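Local coordinates for myosin-I heavy chain (Dictyostelium discoideum, PDB 5EJY), which is an actin-based class VII motor with ATPase activity that acts in early phagocytosis and adhesion, represented here by a MyTH4-FERM unit of its tail, at residues L92-L96 and F131-F136; N180-Q185 and T261-D266; Q224-N228 and G244-I248. The contacts are given in a common frame with arbitrary orientation. Residue numbers count along the deposited sequence, not the author numbering.

Contact 1 (L92-L96 and F131-F136)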
loop_
_atom_site.group_PDB
_atom_site.type_symbol
_atom_site.label_atom_id
_atom_site.label_comp_id
_atom_site.label_asym_id
_atom_site.label_seq_id
_atom_site.Cartn_x
_atom_site.Cartn_y
_atom_site.Cartn_z
ATOM N N LEU A 92 5.048 12.733 15.983
ATOM C CA LEU A 92 5.445 12.122 14.721
ATOM C C LEU A 92 5.049 12.974 13.519
ATOM O O LEU A 92 5.743 12.983 12.506
ATOM C CB LEU A 92 4.837 10.726 14.587
ATOM C CG LEU A 92 5.236 9.720 15.656
ATOM C CD1 LEU A 92 4.586 8.361 15.339
ATOM C CD2 LEU A 92 6.750 9.620 15.737
ATOM N N THR A 93 3.929 13.681 13.625
ATOM C CA THR A 93 3.496 14.548 12.525
ATOM C C THR A 93 4.486 15.690 12.359
ATOM O O THR A 93 4.899 16.019 11.241
ATOM C CB THR A 93 2.073 15.109 12.756
ATOM O OG1 THR A 93 1.161 14.019 12.964
ATOM C CG2 THR A 93 1.601 15.903 11.543
ATOM N N LYS A 94 4.911 16.280 13.473
ATOM C CA LYS A 94 5.870 17.379 13.374
ATOM C C LYS A 94 7.207 16.876 12.814
ATOM O O LYS A 94 7.780 17.476 11.907
ATOM C CB LYS A 94 6.061 18.064 14.731
ATOM C CG LYS A 94 4.835 18.840 15.224
ATOM C CD LYS A 94 4.637 20.149 14.461
ATOM C CE LYS A 94 3.349 20.850 14.904
ATOM N NZ LYS A 94 3.150 22.131 14.174
ATOM N N GLY A 95 7.698 15.760 13.343
ATOM C CA GLY A 95 9.002 15.256 12.927
ATOM C C GLY A 95 9.037 14.749 11.494
ATOM O O GLY A 95 10.035 14.927 10.780
ATOM N N LEU A 96 7.957 14.100 11.062
ATOM C CA LEU A 96 7.922 13.566 9.701
ATOM C C LEU A 96 7.949 14.712 8.683
ATOM O O LEU A 96 8.659 14.645 7.677
ATOM C CB LEU A 96 6.693 12.666 9.483
ATOM C CG LEU A 96 6.585 12.036 8.086
ATOM C CD1 LEU A 96 7.819 11.157 7.781
ATOM C CD2 LEU A 96 5.286 11.212 7.924
ATOM N N PHE A 131 8.170 4.000 18.137
ATOM C CA PHE A 131 7.225 4.702 17.248
ATOM C C PHE A 131 8.008 5.615 16.314
ATOM O O PHE A 131 7.702 5.723 15.128
ATOM C CB PHE A 131 6.256 5.604 18.027
ATOM C CG PHE A 131 5.365 4.875 19.005
ATOM C CD1 PHE A 131 4.881 3.607 18.729
ATOM C CD2 PHE A 131 4.990 5.490 20.193
ATOM C CE1 PHE A 131 4.053 2.952 19.625
ATOM C CE2 PHE A 131 4.167 4.834 21.110
ATOM C CZ PHE A 131 3.703 3.561 20.828
ATOM N N THR A 132 9.008 6.298 16.864
ATOM C CA THR A 132 9.741 7.306 16.109
ATOM C C THR A 132 10.605 6.641 15.053
ATOM O O THR A 132 10.610 7.065 13.904
ATOM C CB THR A 132 10.603 8.205 17.051
ATOM O OG1 THR A 132 9.750 8.780 18.042
ATOM C CG2 THR A 132 11.281 9.341 16.263
ATOM N N CYS A 133 11.329 5.593 15.446
ATOM C CA CYS A 133 12.136 4.828 14.503
ATOM C C CYS A 133 11.302 4.265 13.342
ATOM O O CYS A 133 11.820 4.085 12.233
ATOM C CB CYS A 133 12.837 3.674 15.218
ATOM S SG CYS A 133 14.197 4.225 16.298
ATOM N N SER A 134 10.035 3.960 13.623
ATOM C CA SER A 134 9.114 3.407 12.625
ATOM C C SER A 134 8.558 4.470 11.674
ATOM O O SER A 134 7.811 4.140 10.745
ATOM C CB SER A 134 7.951 2.698 13.327
ATOM O OG SER A 134 8.429 1.677 14.209
ATOM N N THR A 135 8.907 5.732 11.919
ATOM C CA THR A 135 8.354 6.856 11.157
ATOM C C THR A 135 9.403 7.648 10.355
ATOM O O THR A 135 9.189 7.958 9.181
ATOM C CB THR A 135 7.526 7.813 12.067
ATOM O OG1 THR A 135 6.642 7.042 12.898
ATOM C CG2 THR A 135 6.691 8.814 11.201
ATOM N N PHE A 136 10.522 7.997 10.992
ATOM C CA PHE A 136 11.614 8.702 10.315
ATOM C C PHE A 136 12.907 8.492 11.107
ATOM O O PHE A 136 12.870 8.274 12.324
ATOM C CB PHE A 136 11.334 10.220 10.196
ATOM C CG PHE A 136 10.966 10.860 11.499
ATOM C CD1 PHE A 136 11.948 11.201 12.427
ATOM C CD2 PHE A 136 9.633 11.069 11.830
ATOM C CE1 PHE A 136 11.609 11.751 13.654
ATOM C CE2 PHE A 136 9.281 11.626 13.053
ATOM C CZ PHE A 136 10.277 11.964 13.969
#

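Contact 2 (N180-Q185 and T261-D266)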
loop_
_atom_site.group_PDB
_atom_site.type_symbol
_atom_site.label_atom_id
_atom_site.label_comp_id
_atom_site.label_asym_id
_atom_site.label_seq_id
_atom_site.Cartn_x
_atom_site.Cartn_y
_atom_site.Cartn_z
ATOM N N ASN A 180 14.396 0.149 2.520
ATOM C CA ASN A 180 13.172 0.368 1.742
ATOM C C ASN A 180 12.803 1.813 1.460
ATOM O O ASN A 180 11.850 2.078 0.719
ATOM C CB ASN A 180 11.995 -0.366 2.392
ATOM C CG ASN A 180 12.077 -1.858 2.187
ATOM O OD1 ASN A 180 12.872 -2.322 1.368
ATOM N ND2 ASN A 180 11.262 -2.623 2.926
ATOM N N GLY A 181 13.545 2.750 2.042
ATOM C CA GLY A 181 13.314 4.155 1.763
ATOM C C GLY A 181 12.270 4.749 2.686
ATOM O O GLY A 181 11.567 4.027 3.398
ATOM N N ALA A 182 12.169 6.071 2.664
ATOM C CA ALA A 182 11.270 6.816 3.535
ATOM C C ALA A 182 9.808 6.474 3.311
ATOM O O ALA A 182 9.398 6.118 2.200
ATOM C CB ALA A 182 11.473 8.318 3.328
ATOM N N ARG A 183 9.024 6.608 4.375
ATOM C CA ARG A 183 7.572 6.525 4.270
ATOM C C ARG A 183 6.961 7.913 4.131
ATOM O O ARG A 183 7.649 8.943 4.244
ATOM C CB ARG A 183 6.979 5.815 5.493
ATOM C CG ARG A 183 7.033 6.626 6.778
ATOM C CD ARG A 183 6.556 5.779 7.958
ATOM N NE ARG A 183 5.175 5.340 7.757
ATOM C CZ ARG A 183 4.553 4.445 8.518
ATOM N NH1 ARG A 183 5.206 3.851 9.523
ATOM N NH2 ARG A 183 3.280 4.127 8.260
ATOM N N LYS A 184 5.654 7.945 3.917
ATOM C CA LYS A 184 4.986 9.191 3.588
ATOM C C LYS A 184 3.963 9.625 4.616
ATOM O O LYS A 184 3.481 10.757 4.562
ATOM C CB LYS A 184 4.298 9.057 2.227
ATOM C CG LYS A 184 5.263 8.711 1.102
ATOM C CD LYS A 184 4.563 8.706 -0.240
ATOM C CE LYS A 184 5.539 8.396 -1.367
ATOM N NZ LYS A 184 4.834 8.453 -2.681
ATOM N N GLN A 185 3.612 8.738 5.545
ATOM C CA GLN A 185 2.546 9.054 6.481
ATOM C C GLN A 185 2.930 8.693 7.912
ATOM O O GLN A 185 3.785 7.838 8.137
ATOM C CB GLN A 185 1.249 8.312 6.098
ATOM C CG GLN A 185 0.832 8.445 4.619
ATOM C CD GLN A 185 0.615 9.904 4.182
ATOM O OE1 GLN A 185 0.268 10.761 4.995
ATOM N NE2 GLN A 185 0.813 10.182 2.886
ATOM N N THR A 261 7.495 0.596 -4.326
ATOM C CA THR A 261 8.252 1.002 -3.139
ATOM C C THR A 261 7.377 1.679 -2.082
ATOM O O THR A 261 7.859 2.026 -1.008
ATOM C CB THR A 261 9.402 1.967 -3.510
ATOM O OG1 THR A 261 8.849 3.132 -4.109
ATOM C CG2 THR A 261 10.352 1.317 -4.499
ATOM N N ASP A 262 6.099 1.888 -2.385
ATOM C CA ASP A 262 5.196 2.483 -1.402
ATOM C C ASP A 262 4.933 1.500 -0.247
ATOM O O ASP A 262 4.961 0.280 -0.437
ATOM C CB ASP A 262 3.874 2.874 -2.044
ATOM C CG ASP A 262 3.931 4.229 -2.741
ATOM O OD1 ASP A 262 5.017 4.819 -2.871
ATOM O OD2 ASP A 262 2.869 4.695 -3.161
ATOM N N LYS A 263 4.681 2.035 0.940
ATOM C CA LYS A 263 4.533 1.208 2.146
ATOM C C LYS A 263 3.066 0.907 2.406
ATOM O O LYS A 263 2.241 1.817 2.426
ATOM C CB LYS A 263 5.113 1.933 3.362
ATOM C CG LYS A 263 6.644 1.860 3.481
ATOM C CD LYS A 263 7.317 2.677 2.404
ATOM C CE LYS A 263 8.832 2.428 2.380
ATOM N NZ LYS A 263 9.435 3.224 1.239
ATOM N N LEU A 264 2.734 -0.360 2.612
ATOM C CA LEU A 264 1.334 -0.694 2.875
ATOM C C LEU A 264 0.814 -0.025 4.136
ATOM O O LEU A 264 -0.357 0.328 4.197
ATOM C CB LEU A 264 1.093 -2.208 2.936
ATOM C CG LEU A 264 1.410 -3.042 1.690
ATOM C CD1 LEU A 264 0.861 -4.471 1.856
ATOM C CD2 LEU A 264 0.857 -2.409 0.435
ATOM N N CYS A 265 1.664 0.147 5.152
ATOM C CA CYS A 265 1.212 0.857 6.349
ATOM C C CYS A 265 0.801 2.314 6.073
ATOM O O CYS A 265 -0.077 2.850 6.760
ATOM C CB CYS A 265 2.254 0.787 7.470
ATOM S SG CYS A 265 2.331 -0.842 8.259
ATOM N N ASP A 266 1.419 2.949 5.082
ATOM C CA ASP A 266 0.987 4.297 4.694
ATOM C C ASP A 266 -0.456 4.272 4.161
ATOM O O ASP A 266 -1.219 5.228 4.335
ATOM C CB ASP A 266 1.925 4.904 3.633
ATOM C CG ASP A 266 3.222 5.452 4.233
ATOM O OD1 ASP A 266 3.280 5.655 5.463
ATOM O OD2 ASP A 266 4.180 5.694 3.461
HETATM O O HOH W 1 2.275 7.386 -2.557
#

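Contact 3 (Q224-N228 and G244-I248)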
loop_
_atom_site.group_PDB
_atom_site.type_symbol
_atom_site.label_atom_id
_atom_site.label_comp_id
_atom_site.label_asym_id
_atom_site.label_seq_id
_atom_site.Cartn_x
_atom_site.Cartn_y
_atom_site.Cartn_z
ATOM N N GLN A 224 5.870 -4.154 -3.181
ATOM C CA GLN A 224 6.608 -5.215 -3.852
ATOM C C GLN A 224 6.921 -6.411 -2.942
ATOM O O GLN A 224 6.751 -7.563 -3.347
ATOM C CB GLN A 224 7.876 -4.654 -4.503
ATOM C CG GLN A 224 8.683 -5.673 -5.281
ATOM C CD GLN A 224 9.803 -5.025 -6.095
ATOM O OE1 GLN A 224 9.856 -3.809 -6.233
ATOM N NE2 GLN A 224 10.693 -5.843 -6.638
ATOM N N GLU A 225 7.359 -6.153 -1.709
ATOM C CA GLU A 225 7.611 -7.247 -0.765
ATOM C C GLU A 225 6.353 -8.048 -0.514
ATOM O O GLU A 225 6.368 -9.281 -0.513
ATOM C CB GLU A 225 8.131 -6.715 0.579
ATOM C CG GLU A 225 9.574 -6.303 0.550
ATOM C CD GLU A 225 10.027 -5.660 1.846
ATOM O OE1 GLU A 225 9.173 -5.190 2.638
ATOM O OE2 GLU A 225 11.254 -5.622 2.065
ATOM N N SER A 226 5.258 -7.343 -0.279
ATOM C CA SER A 226 4.001 -8.013 0.037
ATOM C C SER A 226 3.396 -8.748 -1.156
ATOM O O SER A 226 2.763 -9.797 -0.989
ATOM C CB SER A 226 2.993 -7.022 0.600
ATOM O OG SER A 226 3.202 -6.877 1.989
ATOM N N SER A 227 3.589 -8.194 -2.349
ATOM C CA SER A 227 3.150 -8.857 -3.573
ATOM C C SER A 227 3.941 -10.152 -3.797
ATOM O O SER A 227 3.371 -11.161 -4.201
ATOM C CB SER A 227 3.290 -7.926 -4.778
ATOM O OG SER A 227 2.456 -6.794 -4.619
ATOM N N ASN A 228 5.247 -10.119 -3.528
ATOM C CA ASN A 228 6.066 -11.330 -3.609
ATOM C C ASN A 228 5.647 -12.361 -2.567
ATOM O O ASN A 228 5.579 -13.565 -2.843
ATOM C CB ASN A 228 7.547 -11.007 -3.399
ATOM C CG ASN A 228 8.144 -10.182 -4.524
ATOM O OD1 ASN A 228 7.586 -10.085 -5.621
ATOM N ND2 ASN A 228 9.302 -9.592 -4.258
ATOM N N GLY A 244 3.518 -10.514 -12.573
ATOM C CA GLY A 244 2.794 -9.293 -12.908
ATOM C C GLY A 244 1.688 -8.876 -11.956
ATOM O O GLY A 244 0.952 -7.926 -12.234
ATOM N N PHE A 245 1.568 -9.571 -10.827
ATOM C CA PHE A 245 0.563 -9.221 -9.818
ATOM C C PHE A 245 1.071 -8.122 -8.887
ATOM O O PHE A 245 2.269 -8.015 -8.647
ATOM C CB PHE A 245 0.197 -10.448 -8.962
ATOM C CG PHE A 245 -0.795 -11.391 -9.610
ATOM C CD1 PHE A 245 -0.454 -12.107 -10.748
ATOM C CD2 PHE A 245 -2.058 -11.576 -9.058
ATOM C CE1 PHE A 245 -1.341 -13.001 -11.316
ATOM C CE2 PHE A 245 -2.967 -12.463 -9.629
ATOM C CZ PHE A 245 -2.605 -13.180 -10.758
ATOM N N THR A 246 0.159 -7.302 -8.371
ATOM C CA THR A 246 0.505 -6.314 -7.347
ATOM C C THR A 246 -0.670 -6.214 -6.403
ATOM O O THR A 246 -1.729 -6.784 -6.656
ATOM C CB THR A 246 0.773 -4.885 -7.914
ATOM O OG1 THR A 246 -0.459 -4.285 -8.367
ATOM C CG2 THR A 246 1.786 -4.929 -9.064
ATOM N N ILE A 247 -0.491 -5.459 -5.330
ATOM C CA ILE A 247 -1.568 -5.211 -4.396
ATOM C C ILE A 247 -2.031 -3.787 -4.640
ATOM O O ILE A 247 -1.209 -2.874 -4.697
ATOM C CB ILE A 247 -1.083 -5.363 -2.937
ATOM C CG1 ILE A 247 -0.671 -6.825 -2.672
ATOM C CG2 ILE A 247 -2.189 -4.943 -1.966
ATOM C CD1 ILE A 247 0.065 -7.036 -1.351
ATOM N N ILE A 248 -3.340 -3.605 -4.802
ATOM C CA ILE A 248 -3.909 -2.277 -4.996
ATOM C C ILE A 248 -4.794 -1.890 -3.817
ATOM O O ILE A 248 -5.133 -2.737 -2.980
ATOM C CB ILE A 248 -4.712 -2.171 -6.339
ATOM C CG1 ILE A 248 -5.842 -3.201 -6.386
ATOM C CG2 ILE A 248 -3.778 -2.327 -7.526
ATOM C CD1 ILE A 248 -7.166 -2.685 -5.887
#

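Contact 1 (L92-L96 and F131-F136)
This is a buried, apolar packing contact inside the MyTH4 domain, a bundle of helices. It joins the C-terminal part of helix 81-97 to the end of helix 119-133 and the turn that follows. L92 lies nearest T132 and L96 nearest F136, with CA atoms 6.6 and 6.1 Å apart. The F136 ring fits against the backbone of helix 81-97. G95 C lies over one ring face, 3.5 Å from F136 CE2, while L92 O sits at the ring edge, 3.8 Å from the same CE2. G95 makes this approach possible. An ideal CB there would fall 2.3 Å from F136 CZ, a clash. L92, almost a turn earlier, and L96, next after the glycine, add their side chains. L92 CD2 reaches 3.8 Å from T132 CA and 4.2 Å from F136 CE2, and L96 CB lies 4.1 Å from F136 CD2. T135 adds a polar atom, but turns it to its own segment. T135 OG1 donates to F131 O at 2.8 Å and still lies only 3.5 Å from L92 CD1. R102 donates to G95 O and L96 O through NE and NH2, and Y106 bonds F136 O, so helix 102-112 ties both segments. The chemistry implies a joint held by close fit and burial. The T135 hydroxyl is satisfied within its segment, the carbonyls of G95, L96 and F136 by R102 and Y106.

Contact 2 (N180-Q185 and T261-D266)
This contact is part of the junction between the MyTH4 domain and the ubiquitin-like F1 lobe of the FERM domain. The loop after helix 161-180 meets the start of helix 264-277. K263 points toward the loop. Its chi1 is m and chi2 p, and the rest is extended. This brings NZ into a cluster of carbonyls. K263 NZ donates to N180 O at 2.7 Å and A182 O at 3.0 Å, and weakly to G181 O at 3.1 Å. It also bonds T261 O at 3.0 Å. At the phi and psi of G181 a CB would be jammed against N180 O, which calls for glycine. R183 has chi1 p and chi3 m, and its guanidinium edge faces D266. R183 NE to D266 OD1 is a 3.0 Å salt bridge, and E191 and S134 take R183 NH1. With chi1 m, D266 also meets the loop backbone. Q185 N bonds D266 OD1 weakly at 3.1 Å, and K184 N makes a short bond to D266 OD2 at 2.7 Å. K184 is all-trans beyond chi1. Its NZ forms a long 3.6 Å salt bridge to D262 OD1, and water 1 lies 2.8 Å from both K184 NZ and D262 OD2.

Contact 3 (Q224-N228 and G244-I248)
Helix 223-233 packs across strand 245-251. The axes of the short segments 224-228 and 245-248 come within 7.4 Å, at 120° between their N-to-C directions. Q224 points away from the strand, and its backbone is hydrogen-bonded to that of P260. E225 also looks elsewhere, to a salt bridge with R176 and a hydrogen bond with N180. S226 is the first to touch. Its CB lies 3.5 Å from I247 CD1. S227 follows, closest to the strand backbone, with its CA 5.3 Å from T246 CA. S227 OG is 3.4 Å from T246 CA and 3.7 Å from I247 CG1, while its hydrogen bond goes back to C223 O. Small serines let the helix lie close. The CA-to-CB bond of N228 points away; its OD1 is hydrogen-bonded to S240 OG. On the strand, I247 points toward the helix and packs on F287 and F289. The helix follows the hairpin 201-207/212-217 and packs on the mixed sheet, as in the ubiquitin-like (beta-grasp) fold of a FERM F1 lobe.

In the fold
The three contacts run from the MyTH4 domain into the FERM domain. Contacts 1 and 3 are buried, each within one domain: contact 1 joins a helix to a helix end and its turn, contact 3 a helix to a strand. Contact 2 is partly buried and bridges the domains. It uses charges and backbone carbonyls in place of the close, mainly van der Waals packing of contacts 1 and 3. It touches both others. R183 reaches S134 of contact 1, with NH1 2.9 Å from O, and N180 reaches E225 of contact 3, with ND2 3.1 Å from OE2. Both are probable hydrogen bonds. Contacts 1 and 3 stay about 12 Å apart at their nearest atoms.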